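Local coordinates for protein hyaluronidase (Thermobaculum terrenum, PDB 5DIY) that probably acts as a hexosaminidase of glycoside hydrolase family 84, removing O-linked N-acetylglucosamine from modified proteins, at residues Q417-L422 / R450-I455; I352-T357 / E377-W382. All coordinates share one frame; numbering follows the deposited sequence.

Interaction 1 (Q417-L422 / R450-I455); sequences QGRTYL and RSTVSI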
loop_
_atom_site.group_PDB
_atom_site.type_symbol
_atom_site.label_atom_id
_atom_site.label_comp_id
_atom_site.label_asym_id
_atom_site.label_seq_id
_atom_site.Cartn_x
_atom_site.Cartn_y
_atom_site.Cartn_z
ATOM N N GLN C 417 -27.669 30.234 -3.339
ATOM C CA GLN C 417 -28.116 28.855 -3.142
ATOM C C GLN C 417 -26.964 27.850 -3.268
ATOM O O GLN C 417 -26.898 26.882 -2.512
ATOM C CB GLN C 417 -29.216 28.540 -4.155
ATOM C CG GLN C 417 -29.830 27.154 -4.070
ATOM C CD GLN C 417 -31.037 27.027 -4.976
ATOM O OE1 GLN C 417 -31.059 26.198 -5.886
ATOM N NE2 GLN C 417 -32.046 27.867 -4.746
ATOM N N GLY C 418 -26.074 28.087 -4.230
ATOM C CA GLY C 418 -24.870 27.280 -4.400
ATOM C C GLY C 418 -23.908 27.374 -3.227
ATOM O O GLY C 418 -23.334 26.372 -2.829
ATOM N N ARG C 419 -23.745 28.571 -2.663
ATOM C CA ARG C 419 -22.901 28.759 -1.475
ATOM C C ARG C 419 -23.403 27.928 -0.310
ATOM O O ARG C 419 -22.618 27.279 0.368
ATOM C CB ARG C 419 -22.842 30.225 -1.038
ATOM C CG ARG C 419 -22.110 31.137 -1.997
ATOM C CD ARG C 419 -21.855 32.511 -1.386
ATOM N NE ARG C 419 -20.621 32.557 -0.580
ATOM C CZ ARG C 419 -20.550 32.632 0.756
ATOM N NH1 ARG C 419 -21.640 32.664 1.518
ATOM N NH2 ARG C 419 -19.357 32.674 1.342
ATOM N N THR C 420 -24.719 27.965 -0.097
ATOM C CA THR C 420 -25.386 27.160 0.929
ATOM C C THR C 420 -25.093 25.678 0.732
ATOM O O THR C 420 -24.667 24.995 1.669
ATOM C CB THR C 420 -26.914 27.402 0.902
ATOM O OG1 THR C 420 -27.162 28.790 1.136
ATOM C CG2 THR C 420 -27.651 26.577 1.943
ATOM N N TYR C 421 -25.319 25.195 -0.488
ATOM C CA TYR C 421 -25.073 23.796 -0.827
ATOM C C TYR C 421 -23.614 23.406 -0.566
ATOM O O TYR C 421 -23.353 22.356 0.014
ATOM C CB TYR C 421 -25.439 23.515 -2.292
ATOM C CG TYR C 421 -25.164 22.090 -2.727
ATOM C CD1 TYR C 421 -23.887 21.695 -3.145
ATOM C CD2 TYR C 421 -26.174 21.130 -2.722
ATOM C CE1 TYR C 421 -23.630 20.384 -3.534
ATOM C CE2 TYR C 421 -25.924 19.822 -3.109
ATOM C CZ TYR C 421 -24.654 19.458 -3.519
ATOM O OH TYR C 421 -24.409 18.165 -3.912
ATOM N N LEU C 422 -22.678 24.245 -1.008
ATOM C CA LEU C 422 -21.251 23.939 -0.865
ATOM C C LEU C 422 -20.823 23.894 0.601
ATOM O O LEU C 422 -20.099 22.990 1.001
ATOM C CB LEU C 422 -20.387 24.925 -1.657
ATOM C CG LEU C 422 -20.454 24.736 -3.177
ATOM C CD1 LEU C 422 -19.690 25.845 -3.870
ATOM C CD2 LEU C 422 -19.942 23.368 -3.607
ATOM N N ARG C 450 -14.983 30.981 -0.287
ATOM C CA ARG C 450 -14.244 32.223 0.011
ATOM C C ARG C 450 -14.395 33.267 -1.095
ATOM O O ARG C 450 -14.504 34.464 -0.815
ATOM C CB ARG C 450 -12.748 31.952 0.221
ATOM C CG ARG C 450 -12.410 31.111 1.438
ATOM C CD ARG C 450 -10.940 31.247 1.804
ATOM N NE ARG C 450 -10.488 30.189 2.705
ATOM C CZ ARG C 450 -9.968 29.008 2.347
ATOM N NH1 ARG C 450 -9.798 28.671 1.071
ATOM N NH2 ARG C 450 -9.616 28.142 3.293
ATOM N N SER C 451 -14.394 32.809 -2.346
ATOM C CA SER C 451 -14.473 33.700 -3.513
ATOM C C SER C 451 -15.834 34.377 -3.708
ATOM O O SER C 451 -15.933 35.333 -4.481
ATOM C CB SER C 451 -14.094 32.946 -4.793
ATOM O OG SER C 451 -12.703 32.690 -4.820
ATOM N N THR C 452 -16.865 33.884 -3.014
ATOM C CA THR C 452 -18.239 34.360 -3.164
ATOM C C THR C 452 -18.800 34.984 -1.872
ATOM O O THR C 452 -20.011 35.092 -1.703
ATOM C CB THR C 452 -19.131 33.196 -3.654
ATOM O OG1 THR C 452 -19.037 32.092 -2.746
ATOM C CG2 THR C 452 -18.687 32.732 -5.040
ATOM N N VAL C 453 -17.918 35.401 -0.964
ATOM C CA VAL C 453 -18.331 36.130 0.241
ATOM C C VAL C 453 -19.047 37.458 -0.058
ATOM O O VAL C 453 -20.019 37.804 0.621
ATOM C CB VAL C 453 -17.143 36.373 1.218
ATOM C CG1 VAL C 453 -16.031 37.214 0.586
ATOM C CG2 VAL C 453 -17.624 37.019 2.518
ATOM N N SER C 454 -18.585 38.187 -1.074
ATOM C CA SER C 454 -19.092 39.543 -1.324
ATOM C C SER C 454 -20.505 39.604 -1.930
ATOM O O SER C 454 -21.126 40.670 -1.893
ATOM C CB SER C 454 -18.095 40.364 -2.162
ATOM O OG SER C 454 -18.068 39.940 -3.509
ATOM N N ILE C 455 -21.012 38.495 -2.476
ATOM C CA ILE C 455 -22.412 38.449 -2.927
ATOM C C ILE C 455 -23.407 38.346 -1.759
ATOM O O ILE C 455 -24.538 38.818 -1.879
ATOM C CB ILE C 455 -22.701 37.366 -4.003
ATOM C CG1 ILE C 455 -22.456 35.943 -3.497
ATOM C CG2 ILE C 455 -21.878 37.632 -5.260
ATOM C CD1 ILE C 455 -23.109 34.881 -4.353
#
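Arg-419, within helix 412-428, and Thr-452, at the turn between helix 440-451 and helix 453-459, bring the two backbones nearest, their CA atoms 7.5 Å apart. Arg-419 crosses this gap with its own chain. Its CB already points toward the turn, and a bend about the CG-CD bond (chi3 86°) swings the guanidinium around so that NE meets the threonine hydroxyl. The Arg-419 NE to Thr-452 OG1 hydrogen bond is short, 2.7 Å, but bent, with an N-H...O angle of 141°. The oxygen sits at the guanidinium edge, 8° out of its plane. Thr-452 O is also close to NE, but its angle is too poor for a bond.

Threonine suits the turn because its chi1 places OG1 between the backbone N and the carbonyl carbon, where the same oxygen also bonds to Val-448 O in the preceding helical turn. Here, in the C-terminal all-helical region, helix 440-451 gives way to helix 453-459 at Thr-452, and the arginine of a neighbouring helix fastens the junction. NH2 bonds to Leu-449 O, while NH1 forms a salt bridge with Glu-456, so each guanidinium nitrogen has a partner on the chain running through the junction.

Over one guanidinium face lies Val-453 CA, 3.8 Å from Arg-419 NH2, and the aliphatic part of the arginine is used too: Ile-455 CD1 rests 4.0 Å from Arg-419 CD. A leucine in place of Arg-419 would probably leave the Thr-452 hydroxyl, Leu-449 O and the Glu-456 carboxylate each short of a partner within a largely buried contact. Isoleucine is apt beside the arginine's aliphatic stem, since its ethyl arm, CG1 and CD1, lies against the CD methylene while the side chain also touches Leu-412 and Ala-415 of helix 412-428.

Interaction 2 (I352-T357 / E377-W382); sequences ISMQTT and EEYKLW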
loop_
_atom_site.group_PDB
_atom_site.type_symbol
_atom_site.label_atom_id
_atom_site.label_comp_id
_atom_site.label_asym_id
_atom_site.label_seq_id
_atom_site.Cartn_x
_atom_site.Cartn_y
_atom_site.Cartn_z
ATOM N N ILE C 352 -17.841 16.516 -17.016
ATOM C CA ILE C 352 -18.353 15.535 -17.981
ATOM C C ILE C 352 -17.445 14.304 -18.005
ATOM O O ILE C 352 -17.933 13.173 -17.946
ATOM C CB ILE C 352 -18.469 16.125 -19.414
ATOM C CG1 ILE C 352 -19.639 17.122 -19.506
ATOM C CG2 ILE C 352 -18.632 15.026 -20.473
ATOM C CD1 ILE C 352 -21.020 16.489 -19.610
ATOM N N SER C 353 -16.140 14.545 -18.092
ATOM C CA SER C 353 -15.129 13.477 -18.115
ATOM C C SER C 353 -15.235 12.560 -16.888
ATOM O O SER C 353 -15.198 11.333 -17.021
ATOM C CB SER C 353 -13.727 14.092 -18.226
ATOM O OG SER C 353 -12.727 13.101 -18.358
ATOM N N MET C 354 -15.420 13.171 -15.712
ATOM C CA MET C 354 -15.564 12.446 -14.449
ATOM C C MET C 354 -16.893 11.681 -14.349
ATOM O O MET C 354 -16.918 10.561 -13.838
ATOM C CB MET C 354 -15.406 13.405 -13.246
ATOM C CG MET C 354 -13.999 13.977 -13.094
ATOM S SD MET C 354 -13.787 15.197 -11.775
ATOM C CE MET C 354 -13.746 14.155 -10.324
ATOM N N GLN C 355 -17.983 12.289 -14.824
ATOM C CA GLN C 355 -19.302 11.627 -14.889
ATOM C C GLN C 355 -19.297 10.412 -15.807
ATOM O O GLN C 355 -19.798 9.352 -15.430
ATOM C CB GLN C 355 -20.393 12.610 -15.351
ATOM C CG GLN C 355 -20.725 13.662 -14.311
ATOM C CD GLN C 355 -21.624 14.775 -14.819
ATOM O OE1 GLN C 355 -21.761 14.989 -16.023
ATOM N NE2 GLN C 355 -22.239 15.496 -13.896
ATOM N N THR C 356 -18.733 10.587 -17.002
ATOM C CA THR C 356 -18.551 9.510 -17.982
ATOM C C THR C 356 -17.725 8.362 -17.397
ATOM O O THR C 356 -18.067 7.191 -17.565
ATOM C CB THR C 356 -17.835 10.049 -19.241
ATOM O OG1 THR C 356 -18.666 11.024 -19.873
ATOM C CG2 THR C 356 -17.509 8.941 -20.251
ATOM N N THR C 357 -16.630 8.725 -16.727
ATOM C CA THR C 357 -15.744 7.772 -16.074
ATOM C C THR C 357 -16.468 6.973 -15.003
ATOM O O THR C 357 -16.387 5.747 -14.995
ATOM C CB THR C 357 -14.533 8.493 -15.452
ATOM O OG1 THR C 357 -13.761 9.079 -16.501
ATOM C CG2 THR C 357 -13.655 7.531 -14.652
ATOM N N GLU C 377 -17.930 5.652 -5.134
ATOM C CA GLU C 377 -19.030 6.402 -4.526
ATOM C C GLU C 377 -18.622 7.821 -4.150
ATOM O O GLU C 377 -19.308 8.783 -4.501
ATOM C CB GLU C 377 -19.566 5.675 -3.284
ATOM C CG GLU C 377 -20.416 4.450 -3.609
ATOM C CD GLU C 377 -20.818 3.644 -2.377
ATOM O OE1 GLU C 377 -20.428 4.005 -1.248
ATOM O OE2 GLU C 377 -21.529 2.628 -2.538
ATOM N N GLU C 378 -17.504 7.946 -3.437
ATOM C CA GLU C 378 -16.992 9.261 -3.051
ATOM C C GLU C 378 -16.456 10.072 -4.244
ATOM O O GLU C 378 -16.552 11.293 -4.236
ATOM C CB GLU C 378 -15.978 9.148 -1.906
ATOM C CG GLU C 378 -16.686 9.093 -0.558
ATOM C CD GLU C 378 -15.842 8.593 0.597
ATOM O OE1 GLU C 378 -14.593 8.663 0.549
ATOM O OE2 GLU C 378 -16.441 8.151 1.592
ATOM N N TYR C 379 -15.939 9.393 -5.271
ATOM C CA TYR C 379 -15.580 10.047 -6.541
ATOM C C TYR C 379 -16.787 10.747 -7.181
ATOM O O TYR C 379 -16.697 11.919 -7.567
ATOM C CB TYR C 379 -14.996 9.017 -7.504
ATOM C CG TYR C 379 -14.436 9.545 -8.807
ATOM C CD1 TYR C 379 -13.187 10.156 -8.849
ATOM C CD2 TYR C 379 -15.125 9.376 -10.012
ATOM C CE1 TYR C 379 -12.648 10.600 -10.044
ATOM C CE2 TYR C 379 -14.592 9.824 -11.212
ATOM C CZ TYR C 379 -13.354 10.432 -11.225
ATOM O OH TYR C 379 -12.819 10.886 -12.405
ATOM N N LYS C 380 -17.911 10.035 -7.286
ATOM C CA LYS C 380 -19.151 10.642 -7.795
ATOM C C LYS C 380 -19.600 11.825 -6.940
ATOM O O LYS C 380 -19.983 12.858 -7.478
ATOM C CB LYS C 380 -20.300 9.620 -7.921
ATOM C CG LYS C 380 -21.656 10.276 -8.176
ATOM C CD LYS C 380 -22.616 9.423 -8.978
ATOM C CE LYS C 380 -23.868 10.225 -9.335
ATOM N NZ LYS C 380 -24.595 10.706 -8.123
ATOM N N LEU C 381 -19.570 11.671 -5.621
ATOM C CA LEU C 381 -19.920 12.776 -4.724
ATOM C C LEU C 381 -19.083 14.037 -5.003
ATOM O O LEU C 381 -19.641 15.122 -5.165
ATOM C CB LEU C 381 -19.807 12.353 -3.249
ATOM C CG LEU C 381 -21.064 11.854 -2.501
ATOM C CD1 LEU C 381 -22.125 11.224 -3.401
ATOM C CD2 LEU C 381 -20.685 10.906 -1.371
ATOM N N TRP C 382 -17.759 13.893 -5.090
ATOM C CA TRP C 382 -16.893 15.052 -5.386
ATOM C C TRP C 382 -17.268 15.683 -6.729
ATOM O O TRP C 382 -17.239 16.900 -6.872
ATOM C CB TRP C 382 -15.403 14.672 -5.389
ATOM C CG TRP C 382 -14.767 14.475 -4.030
ATOM C CD1 TRP C 382 -14.136 13.353 -3.585
ATOM C CD2 TRP C 382 -14.671 15.435 -2.969
ATOM N NE1 TRP C 382 -13.667 13.543 -2.307
ATOM C CE2 TRP C 382 -13.978 14.814 -1.906
ATOM C CE3 TRP C 382 -15.112 16.755 -2.808
ATOM C CZ2 TRP C 382 -13.715 15.469 -0.697
ATOM C CZ3 TRP C 382 -14.850 17.405 -1.606
ATOM C CH2 TRP C 382 -14.158 16.760 -0.565
#
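Met-354 and Tyr-379 make most of this contact, the flexible thioether chain lying obliquely against the hydroxyl end of the ring. Met-354 CG is 3.4 Å from Tyr-379 OH, and the chain then bends at chi3 (77°), bringing the methyl CE to 3.7 Å from Tyr-379 CE1. Met-354 SD lies 5.5 Å from the centroid of the Tyr-379 ring, 38° off its normal, an oblique Met-aromatic contact. An unbranched methionine suits the place because it can follow the outline of a ring that reaches in from another helix. Tyrosine suits its own place by length: with CG anti to the backbone N (chi1 -174°), the ring spans the gap to helix 340-362 and offers apolar carbons to the methionine chain. At the ring edge, near its plane, Met-354 O lies 3.6 Å from Tyr-379 CE2.

Thr-357, one helical turn on, adds its methyl: CG2 is 4.1 Å from Tyr-379 OH. What aims that methyl is the hydroxyl, since Thr-357 OG1 bonds back to Ser-353 O at 2.7 Å. Ser-353 O is thus gripped twice, the backbone N of Thr-357 reaching it from the other face of its plane.

Farther out, Phe-307 of helix 301-308 meets the tyrosine ring edge-to-face, and Leu-386 and Thr-383 of helix 373-398 lie against Met-354. Antiparallel helices 340-362 and 373-398, joined through short helix 367-371, pack here as neighbours in the C-terminal helical bundle that follows the TIM barrel.

In the fold
Both contacts belong to the helical region that follows the eight-stranded catalytic barrel, and both lie away from the N-acetylglucosamine site. Interaction 2 comes first along the chain and closes before interaction 1 opens. Their centres are 22 Å apart and their nearest atoms about 6 Å, without touching. Helix 373-398 links them: it supplies residues 377-382 to interaction 2, and farther along it Thr-392 and Leu-396 lie against Thr-452 and Ile-455 of interaction 1. The centre of interaction 2 is nearer the centre of the chain, at 23 Å against 38 Å for interaction 1; each contact joins helices close in sequence.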